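Endoribonuclease ToxN (Bacillus thuringiensis, PDB 4ATO) cleaves RNA within adenine-rich sequences as the toxin of a type III toxin-antitoxin system and is held in check by the ToxI RNA pseudoknot. Local coordinates at residues V40-Y51 against M125-Y136. Numbering follows the deposited sequence. Where two conformers were deposited one is given.
With nucleotides of chain B.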
ATOM      1  N   VAL A  40     -20.155  21.541  -2.593  1.00 25.32           N
ATOM      2  CA  VAL A  40     -19.321  20.762  -3.495  1.00 26.73           C
ATOM      3  C   VAL A  40     -20.193  20.104  -4.555  1.00 28.00           C
ATOM      4  O   VAL A  40     -21.273  19.595  -4.258  1.00 34.17           O
ATOM      5  CB  VAL A  40     -18.523  19.689  -2.729  1.00 33.43           C
ATOM      6  CG1 VAL A  40     -17.770  18.798  -3.682  1.00 34.02           C
ATOM      7  CG2 VAL A  40     -17.571  20.352  -1.769  1.00 35.84           C
ATOM      8  N   GLY A  41     -19.740  20.137  -5.800  1.00 26.20           N
ATOM      9  CA  GLY A  41     -20.507  19.540  -6.877  1.00 38.39           C
ATOM     10  C   GLY A  41     -20.360  18.029  -6.913  1.00 36.61           C
ATOM     11  O   GLY A  41     -19.248  17.503  -6.950  1.00 38.29           O
ATOM     12  N   VAL A  42     -21.487  17.330  -6.888  1.00 34.17           N
ATOM     13  CA  VAL A  42     -21.508  15.889  -7.101  1.00 33.69           C
ATOM     14  C   VAL A  42     -20.986  15.635  -8.507  1.00 41.85           C
ATOM     15  O   VAL A  42     -21.389  16.326  -9.450  1.00 42.53           O
ATOM     16  CB  VAL A  42     -22.934  15.330  -6.955  1.00 33.43           C
ATOM     17  CG1 VAL A  42     -23.007  13.901  -7.476  1.00 28.19           C
ATOM     18  CG2 VAL A  42     -23.371  15.392  -5.484  1.00 34.14           C
ATOM     19  N   LEU A  43     -20.083  14.664  -8.641  1.00 43.22           N
ATOM     20  CA  LEU A  43     -19.348  14.442  -9.893  1.00 47.27           C
ATOM     21  C   LEU A  43     -20.233  14.103 -11.096  1.00 42.46           C
ATOM     22  O   LEU A  43     -19.997  14.588 -12.206  1.00 45.99           O
ATOM     23  CB  LEU A  43     -18.264  13.368  -9.707  1.00 49.04           C
ATOM     24  CG  LEU A  43     -17.144  13.694  -8.705  1.00 44.16           C
ATOM     25  CD1 LEU A  43     -16.048  12.640  -8.749  1.00 42.28           C
ATOM     26  CD2 LEU A  43     -16.556  15.096  -8.925  1.00 36.87           C
ATOM     27  N   GLU A  44     -21.240  13.279 -10.893  1.00 33.38           N
ATOM     28  CA  GLU A  44     -22.159  12.948 -11.959  1.00 40.75           C
ATOM     29  C   GLU A  44     -23.597  13.396 -11.666  1.00 43.36           C
ATOM     30  O   GLU A  44     -24.012  13.460 -10.532  1.00 36.45           O
ATOM     31  CB  GLU A  44     -22.083  11.455 -12.285  1.00 45.75           C
ATOM     32  CG  GLU A  44     -20.736  10.841 -11.942  1.00 66.51           C
ATOM     33  CD  GLU A  44     -20.436   9.537 -12.655  1.00 81.31           C
ATOM     34  OE1 GLU A  44     -21.348   8.731 -12.843  1.00 78.58           O
ATOM     35  OE2 GLU A  44     -19.274   9.309 -13.018  1.00 93.20           O
ATOM     36  N   LYS A  45     -24.335  13.708 -12.709  1.00 32.20           N
ATOM     37  CA  LYS A  45     -25.725  14.125 -12.582  1.00 41.31           C
ATOM     38  C   LYS A  45     -26.553  13.018 -11.957  1.00 42.71           C
ATOM     39  O   LYS A  45     -26.207  11.849 -12.069  1.00 44.25           O
ATOM     40  CB  LYS A  45     -26.307  14.492 -13.955  1.00 38.11           C
ATOM     41  CG  LYS A  45     -25.629  15.699 -14.585  1.00 49.63           C
ATOM     42  CD  LYS A  45     -26.481  16.341 -15.668  1.00 55.12           C
ATOM     43  CE  LYS A  45     -25.767  17.538 -16.285  1.00 58.23           C
ATOM     44  NZ  LYS A  45     -26.650  18.273 -17.230  1.00 67.11           N
ATOM     45  N   ILE A  46     -27.635  13.393 -11.283  1.00 41.12           N
ATOM     46  CA  ILE A  46     -28.596  12.420 -10.779  1.00 43.92           C
ATOM     47  C   ILE A  46     -29.947  12.707 -11.411  1.00 48.70           C
ATOM     48  O   ILE A  46     -30.501  13.792 -11.225  1.00 41.61           O
ATOM     49  CB  ILE A  46     -28.728  12.483  -9.262  1.00 40.86           C
ATOM     50  CG1 ILE A  46     -27.366  12.248  -8.601  1.00 40.14           C
ATOM     51  CG2 ILE A  46     -29.731  11.452  -8.786  1.00 41.05           C
ATOM     52  CD1 ILE A  46     -27.362  12.492  -7.092  1.00 37.94           C
ATOM     53  N   ASN A  47     -30.451  11.742 -12.180  1.00 41.18           N
ATOM     54  CA  ASN A  47     -31.688  11.907 -12.941  1.00 38.43           C
ATOM     55  C   ASN A  47     -31.740  13.206 -13.726  1.00 49.06           C
ATOM     56  O   ASN A  47     -32.783  13.857 -13.807  1.00 50.18           O
ATOM     57  CB  ASN A  47     -32.911  11.773 -12.038  1.00 53.11           C
ATOM     58  CG  ASN A  47     -33.155  10.340 -11.606  1.00 69.43           C
ATOM     59  OD1 ASN A  47     -32.961   9.405 -12.386  1.00 67.13           O
ATOM     60  ND2 ASN A  47     -33.576  10.157 -10.357  1.00 79.07           N
ATOM     61  N   GLY A  48     -30.603  13.576 -14.305  1.00 50.17           N
ATOM     62  CA  GLY A  48     -30.519  14.766 -15.126  1.00 42.38           C
ATOM     63  C   GLY A  48     -30.230  16.036 -14.345  1.00 39.97           C
ATOM     64  O   GLY A  48     -30.021  17.084 -14.949  1.00 45.58           O
ATOM     65  N   HIS A  49     -30.208  15.949 -13.016  1.00 35.62           N
ATOM     66  CA  HIS A  49     -29.973  17.133 -12.171  1.00 32.38           C
ATOM     67  C   HIS A  49     -28.530  17.247 -11.678  1.00 37.20           C
ATOM     68  O   HIS A  49     -27.898  16.251 -11.315  1.00 35.33           O
ATOM     69  CB  HIS A  49     -30.925  17.139 -10.973  1.00 26.58           C
ATOM     70  CG  HIS A  49     -32.369  17.007 -11.352  1.00 48.50           C
ATOM     71  ND1 HIS A  49     -33.167  18.095 -11.639  1.00 58.03           N
ATOM     72  CD2 HIS A  49     -33.155  15.913 -11.507  1.00 52.05           C
ATOM     73  CE1 HIS A  49     -34.382  17.678 -11.950  1.00 57.52           C
ATOM     74  NE2 HIS A  49     -34.400  16.359 -11.880  1.00 58.65           N
ATOM     75  N   ASP A  50     -28.010  18.470 -11.679  1.00 40.54           N
ATOM     76  CA  ASP A  50     -26.733  18.756 -11.031  1.00 40.77           C
ATOM     77  C   ASP A  50     -26.969  18.916  -9.533  1.00 38.53           C
ATOM     78  O   ASP A  50     -27.698  19.816  -9.109  1.00 40.45           O
ATOM     79  CB  ASP A  50     -26.124  20.046 -11.587  1.00 37.66           C
ATOM     80  CG  ASP A  50     -25.766  19.942 -13.061  1.00 41.60           C
ATOM     81  OD1 ASP A  50     -25.188  18.915 -13.475  1.00 41.80           O
ATOM     82  OD2 ASP A  50     -26.062  20.897 -13.807  1.00 50.16           O
ATOM     83  N   TYR A  51     -26.368  18.042  -8.732  1.00 34.24           N
ATOM     84  CA  TYR A  51     -26.515  18.118  -7.278  1.00 34.08           C
ATOM     85  C   TYR A  51     -25.312  18.746  -6.596  1.00 32.97           C
ATOM     86  O   TYR A  51     -24.183  18.629  -7.064  1.00 31.78           O
ATOM     87  CB  TYR A  51     -26.773  16.741  -6.670  1.00 32.88           C
ATOM     88  CG  TYR A  51     -28.235  16.409  -6.511  1.00 31.72           C
ATOM     89  CD1 TYR A  51     -28.958  15.867  -7.567  1.00 33.50           C
ATOM     90  CD2 TYR A  51     -28.891  16.621  -5.300  1.00 33.10           C
ATOM     91  CE1 TYR A  51     -30.310  15.547  -7.430  1.00 38.17           C
ATOM     92  CE2 TYR A  51     -30.240  16.308  -5.149  1.00 34.27           C
ATOM     93  CZ  TYR A  51     -30.946  15.772  -6.226  1.00 34.63           C
ATOM     94  OH  TYR A  51     -32.280  15.448  -6.096  1.00 33.02           O
ATOM     95  N   MET A 125     -13.026  12.024  -2.675  1.00 30.49           N
ATOM     96  CA  MET A 125     -14.238  12.164  -3.452  1.00 30.75           C
ATOM     97  C   MET A 125     -14.975  10.839  -3.702  1.00 37.77           C
ATOM     98  O   MET A 125     -16.187  10.841  -3.908  1.00 38.70           O
ATOM     99  CB  MET A 125     -13.960  12.901  -4.753  1.00 34.69           C
ATOM    100  CG  MET A 125     -15.137  13.697  -5.227  1.00 39.57           C
ATOM    101  SD  MET A 125     -15.657  14.924  -4.009  1.00 38.18           S
ATOM    102  CE  MET A 125     -17.289  15.272  -4.645  1.00 33.73           C
ATOM    103  N   ASP A 126     -14.264   9.712  -3.682  1.00 33.76           N
ATOM    104  CA  ASP A 126     -14.896   8.402  -3.818  0.50 32.25           C
ATOM    105  C   ASP A 126     -15.931   8.184  -2.714  1.00 35.76           C
ATOM    106  O   ASP A 126     -16.996   7.612  -2.937  1.00 34.41           O
ATOM    107  CB  ASP A 126     -13.843   7.286  -3.774  0.50 29.02           C
ATOM    108  CG  ASP A 126     -12.945   7.363  -2.535  0.50 34.38           C
ATOM    109  OD1 ASP A 126     -12.492   8.470  -2.177  0.50 28.16           O
ATOM    110  OD2 ASP A 126     -12.685   6.309  -1.916  0.50 43.14           O
ATOM    111  N   ARG A 127     -15.600   8.644  -1.512  1.00 28.95           N
ATOM    112  CA  ARG A 127     -16.474   8.471  -0.358  1.00 28.05           C
ATOM    113  C   ARG A 127     -17.708   9.361  -0.430  1.00 32.19           C
ATOM    114  O   ARG A 127     -18.811   8.914  -0.125  1.00 36.14           O
ATOM    115  CB  ARG A 127     -15.696   8.715   0.934  1.00 28.87           C
ATOM    116  CG  ARG A 127     -14.584   7.682   1.138  1.00 36.96           C
ATOM    117  CD  ARG A 127     -13.588   8.148   2.180  1.00 48.20           C
ATOM    118  NE  ARG A 127     -13.398   7.141   3.222  1.00 64.43           N
ATOM    119  CZ  ARG A 127     -12.344   6.340   3.315  1.00 66.08           C
ATOM    120  NH1 ARG A 127     -11.357   6.424   2.432  1.00 72.73           N
ATOM    121  NH2 ARG A 127     -12.270   5.454   4.299  1.00 65.60           N
ATOM    122  N   VAL A 128     -17.524  10.616  -0.832  1.00 28.30           N
ATOM    123  CA  VAL A 128     -18.653  11.508  -1.057  1.00 24.96           C
ATOM    124  C   VAL A 128     -19.617  10.865  -2.052  1.00 34.30           C
ATOM    125  O   VAL A 128     -20.807  10.682  -1.773  1.00 30.11           O
ATOM    126  CB  VAL A 128     -18.196  12.860  -1.628  1.00 30.93           C
ATOM    127  CG1 VAL A 128     -19.404  13.743  -1.933  1.00 30.03           C
ATOM    128  CG2 VAL A 128     -17.257  13.560  -0.653  1.00 34.82           C
ATOM    129  N   THR A 129     -19.075  10.516  -3.215  1.00 32.62           N
ATOM    130  CA  THR A 129     -19.832   9.861  -4.271  1.00 30.08           C
ATOM    131  C   THR A 129     -20.560   8.640  -3.720  1.00 28.25           C
ATOM    132  O   THR A 129     -21.769   8.494  -3.878  1.00 31.26           O
ATOM    133  CB  THR A 129     -18.888   9.407  -5.401  1.00 38.96           C
ATOM    134  OG1 THR A 129     -18.222  10.551  -5.955  1.00 36.17           O
ATOM    135  CG2 THR A 129     -19.658   8.659  -6.502  1.00 39.35           C
ATOM    136  N   ASN A 130     -19.816   7.774  -3.052  1.00 27.46           N
ATOM    137  CA  ASN A 130     -20.397   6.579  -2.474  1.00 28.96           C
ATOM    138  C   ASN A 130     -21.599   6.889  -1.569  1.00 34.26           C
ATOM    139  O   ASN A 130     -22.669   6.317  -1.740  1.00 31.22           O
ATOM    140  CB  ASN A 130     -19.320   5.794  -1.731  1.00 33.38           C
ATOM    141  CG  ASN A 130     -19.864   4.564  -1.049  1.00 39.00           C
ATOM    142  OD1 ASN A 130     -20.368   3.648  -1.701  1.00 40.67           O
ATOM    143  ND2 ASN A 130     -19.757   4.529   0.270  1.00 34.54           N
ATOM    144  N   LYS A 131     -21.426   7.821  -0.636  1.00 30.08           N
ATOM    145  CA  LYS A 131     -22.494   8.160   0.299  1.00 28.38           C
ATOM    146  C   LYS A 131     -23.646   8.842  -0.413  1.00 29.03           C
ATOM    147  O   LYS A 131     -24.793   8.544  -0.130  1.00 24.52           O
ATOM    148  CB  LYS A 131     -21.984   9.027   1.474  1.00 22.58           C
ATOM    149  CG  LYS A 131     -21.055   8.266   2.411  1.00 28.91           C
ATOM    150  CD  LYS A 131     -20.557   9.119   3.576  1.00 24.89           C
ATOM    151  CE  LYS A 131     -19.620   8.311   4.469  1.00 21.10           C
ATOM    152  NZ  LYS A 131     -19.022   9.113   5.602  1.00 26.75           N
ATOM    153  N   VAL A 132     -23.351   9.755  -1.333  1.00 26.38           N
ATOM    154  CA  VAL A 132     -24.418  10.409  -2.109  1.00 30.94           C
ATOM    155  C   VAL A 132     -25.371   9.397  -2.781  1.00 35.70           C
ATOM    156  O   VAL A 132     -26.589   9.572  -2.758  1.00 30.41           O
ATOM    157  CB  VAL A 132     -23.835  11.391  -3.169  1.00 41.04           C
ATOM    158  CG1 VAL A 132     -24.827  11.646  -4.305  1.00 28.71           C
ATOM    159  CG2 VAL A 132     -23.398  12.708  -2.510  1.00 28.80           C
ATOM    160  N   GLU A 133     -24.816   8.329  -3.344  1.00 28.74           N
ATOM    161  CA  GLU A 133     -25.622   7.349  -4.056  1.00 35.77           C
ATOM    162  C   GLU A 133     -26.448   6.508  -3.103  1.00 37.05           C
ATOM    163  O   GLU A 133     -27.621   6.239  -3.372  1.00 37.18           O
ATOM    164  CB  GLU A 133     -24.753   6.447  -4.936  1.00 33.58           C
ATOM    165  CG  GLU A 133     -23.855   7.228  -5.891  1.00 48.18           C
ATOM    166  CD  GLU A 133     -23.115   6.342  -6.879  1.00 59.47           C
ATOM    167  OE1 GLU A 133     -22.828   5.164  -6.552  1.00 67.96           O
ATOM    168  OE2 GLU A 133     -22.825   6.832  -7.990  1.00 55.10           O
ATOM    169  N   LYS A 134     -25.845   6.104  -1.986  1.00 32.39           N
ATOM    170  CA  LYS A 134     -26.555   5.280  -1.009  1.00 38.33           C
ATOM    171  C   LYS A 134     -27.739   6.033  -0.425  1.00 43.63           C
ATOM    172  O   LYS A 134     -28.843   5.480  -0.357  1.00 38.61           O
ATOM    173  CB  LYS A 134     -25.631   4.789   0.120  1.00 34.12           C
ATOM    174  CG  LYS A 134     -24.649   3.712  -0.302  1.00 38.18           C
ATOM    175  CD  LYS A 134     -23.751   3.300   0.864  1.00 39.18           C
ATOM    176  CE  LYS A 134     -22.559   2.459   0.407  1.00 32.64           C
ATOM    177  NZ  LYS A 134     -22.920   1.278  -0.427  1.00 44.76           N
ATOM    178  N   VAL A 135     -27.535   7.286  -0.005  1.00 31.44           N
ATOM    179  CA  VAL A 135     -28.662   7.982   0.625  1.00 34.39           C
ATOM    180  C   VAL A 135     -29.744   8.420  -0.359  1.00 31.35           C
ATOM    181  O   VAL A 135     -30.930   8.327  -0.048  1.00 33.14           O
ATOM    182  CB  VAL A 135     -28.271   9.114   1.628  1.00 35.72           C
ATOM    183  CG1 VAL A 135     -26.805   9.083   1.965  1.00 28.13           C
ATOM    184  CG2 VAL A 135     -28.735  10.491   1.152  1.00 32.33           C
ATOM    185  N   TYR A 136     -29.347   8.869  -1.547  1.00 33.67           N
ATOM    186  CA  TYR A 136     -30.328   9.245  -2.557  1.00 32.46           C
ATOM    187  C   TYR A 136     -31.241   8.061  -2.874  1.00 38.83           C
ATOM    188  O   TYR A 136     -32.453   8.210  -2.954  1.00 34.30           O
ATOM    189  CB  TYR A 136     -29.654   9.712  -3.842  1.00 28.22           C
ATOM    190  CG  TYR A 136     -30.652  10.150  -4.900  1.00 34.45           C
ATOM    191  CD1 TYR A 136     -31.094  11.460  -4.948  1.00 32.81           C
ATOM    192  CD2 TYR A 136     -31.147   9.252  -5.847  1.00 28.21           C
ATOM    193  CE1 TYR A 136     -31.993  11.877  -5.899  1.00 37.27           C
ATOM    194  CE2 TYR A 136     -32.063   9.663  -6.805  1.00 40.27           C
ATOM    195  CZ  TYR A 136     -32.479  10.983  -6.823  1.00 40.19           C
ATOM    196  OH  TYR A 136     -33.378  11.432  -7.766  1.00 35.93           O
TER
ATOM    197  P     C B  18     -16.529   6.358   5.690  1.00 27.51           P
ATOM    198  OP1   C B  18     -16.475   6.758   4.250  1.00 28.66           O
ATOM    199  OP2   C B  18     -17.356   7.157   6.605  1.00 32.73           O
ATOM    200  O5'   C B  18     -16.936   4.827   5.798  1.00 37.73           O
ATOM    201  C5'   C B  18     -16.209   3.819   5.116  1.00 28.07           C
ATOM    202  C4'   C B  18     -16.673   2.452   5.540  1.00 28.79           C
ATOM    203  O4'   C B  18     -16.480   2.291   6.972  1.00 32.22           O
ATOM    204  C3'   C B  18     -18.150   2.183   5.324  1.00 28.30           C
ATOM    205  O3'   C B  18     -18.429   1.746   4.008  1.00 24.65           O
ATOM    206  C2'   C B  18     -18.488   1.155   6.396  1.00 29.29           C
ATOM    207  O2'   C B  18     -18.157  -0.157   5.961  1.00 30.27           O
ATOM    208  C1'   C B  18     -17.539   1.543   7.525  1.00 27.67           C
ATOM    209  N1    C B  18     -18.207   2.348   8.585  1.00 27.97           N
ATOM    210  C2    C B  18     -19.122   1.712   9.441  1.00 35.02           C
ATOM    211  O2    C B  18     -19.378   0.515   9.262  1.00 27.94           O
ATOM    212  N3    C B  18     -19.730   2.410  10.431  1.00 23.84           N
ATOM    213  C4    C B  18     -19.439   3.702  10.598  1.00 32.43           C
ATOM    214  N4    C B  18     -20.055   4.351  11.591  1.00 26.32           N
ATOM    215  C5    C B  18     -18.500   4.378   9.755  1.00 24.79           C
ATOM    216  C6    C B  18     -17.922   3.671   8.778  1.00 21.96           C
ATOM    217  P     C B  19     -19.708   2.297   3.224  1.00 31.12           P
ATOM    218  OP1   C B  19     -19.565   1.851   1.817  1.00 40.44           O
ATOM    219  OP2   C B  19     -19.820   3.741   3.500  1.00 36.94           O
ATOM    220  O5'   C B  19     -20.904   1.523   3.925  1.00 42.90           O
ATOM    221  C5'   C B  19     -20.900   0.100   4.033  1.00 32.40           C
ATOM    222  C4'   C B  19     -22.206  -0.416   4.599  1.00 34.96           C
ATOM    223  O4'   C B  19     -22.304  -0.035   6.006  1.00 34.54           O
ATOM    224  C3'   C B  19     -23.462   0.129   3.925  1.00 33.91           C
ATOM    225  O3'   C B  19     -24.455  -0.888   3.899  1.00 44.24           O
ATOM    226  C2'   C B  19     -23.896   1.254   4.867  1.00 31.15           C
ATOM    227  O2'   C B  19     -25.268   1.579   4.810  1.00 30.86           O
ATOM    228  C1'   C B  19     -23.506   0.679   6.224  1.00 35.04           C
ATOM    229  N1    C B  19     -23.269   1.696   7.276  1.00 31.09           N
ATOM    230  C2    C B  19     -24.174   1.747   8.349  1.00 36.74           C
ATOM    231  O2    C B  19     -25.116   0.947   8.347  1.00 29.60           O
ATOM    232  N3    C B  19     -24.016   2.653   9.347  1.00 27.83           N
ATOM    233  C4    C B  19     -22.981   3.489   9.309  1.00 31.13           C
ATOM    234  N4    C B  19     -22.845   4.365  10.309  1.00 26.85           N
ATOM    235  C5    C B  19     -22.031   3.458   8.236  1.00 33.59           C
ATOM    236  C6    C B  19     -22.206   2.556   7.248  1.00 27.91           C
ATOM    237  P     A B  17     -14.811   9.971   9.952  1.00 31.22           P
ATOM    238  OP1   A B  17     -14.949  10.949   8.849  1.00 27.48           O
ATOM    239  OP2   A B  17     -15.880   9.904  10.969  1.00 37.04           O
ATOM    240  O5'   A B  17     -14.533   8.508   9.370  1.00 29.43           O
ATOM    241  C5'   A B  17     -13.520   8.275   8.409  1.00 28.75           C
ATOM    242  C4'   A B  17     -13.412   6.806   8.066  1.00 23.44           C
ATOM    243  O4'   A B  17     -13.006   6.045   9.239  1.00 26.29           O
ATOM    244  C3'   A B  17     -14.697   6.121   7.608  1.00 25.10           C
ATOM    245  O3'   A B  17     -15.005   6.381   6.244  1.00 23.04           O
ATOM    246  C2'   A B  17     -14.394   4.658   7.901  1.00 21.79           C
ATOM    247  O2'   A B  17     -13.526   4.121   6.920  1.00 30.80           O
ATOM    248  C1'   A B  17     -13.619   4.768   9.214  1.00 33.73           C
ATOM    249  N9    A B  17     -14.521   4.640  10.377  1.00 41.15           N
ATOM    250  C8    A B  17     -15.000   5.608  11.227  1.00 34.44           C
ATOM    251  N7    A B  17     -15.815   5.140  12.136  1.00 26.01           N
ATOM    252  C5    A B  17     -15.910   3.783  11.862  1.00 33.21           C
ATOM    253  C6    A B  17     -16.635   2.724  12.460  1.00 30.57           C
ATOM    254  N6    A B  17     -17.435   2.861  13.524  1.00 22.62           N
ATOM    255  N1    A B  17     -16.492   1.489  11.926  1.00 34.57           N
ATOM    256  C2    A B  17     -15.686   1.335  10.866  1.00 33.99           C
ATOM    257  N3    A B  17     -14.963   2.247  10.221  1.00 28.85           N
ATOM    258  C4    A B  17     -15.109   3.463  10.779  1.00 32.31           C
TER
HETATM  259  O   HOH W   1     -19.737  12.432  -6.536  1.00 32.36           O
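Tyr136 is gripped on several sides by the 40-51 hairpin. Its CG stands anti to the backbone N (chi1 -178°), which carries the ring from the helix over to the hairpin, where Ile46 CG2 sits over one face, 3.6 Å from the ring centroid, in a CH-pi contact. The edge of the same ring is turned toward the face of Tyr51 in an offset edge-to-face pair, the planes 78° apart. Both phenol oxygens hydrogen-bond Glu163 of helix 159-169, so one carboxylate ties the pair together at its polar end. Tyr136 OH also accepts a bent bond of 2.9 Å from Asn47 ND2, at the tip of a type I' turn.

One turn back, Val132 meets Ile46 CD1 through CG1 and Val42 CG2 through CG2, the latter tip to tip at 4.0 Å. Met125, bent at chi2 (59°), delivers CE to Val40 CG1 at 3.7 Å.

The solvent side begins at Leu43, which is exposed even though its CD1 packs 3.8 Å from Met125 CG; a water accepts from Leu43 N and lies doubtfully close to Thr129 OG1. On another side of the helix, Arg127, Asn130 and Lys131 hydrogen-bond phosphate oxygens of C18 and C19 of chain B. One helix thus packs on a hairpin of the antiparallel sheet and presents RNA-binding residues, an organisation fitting the SH3-like ToxN/AbiQ toxin fold.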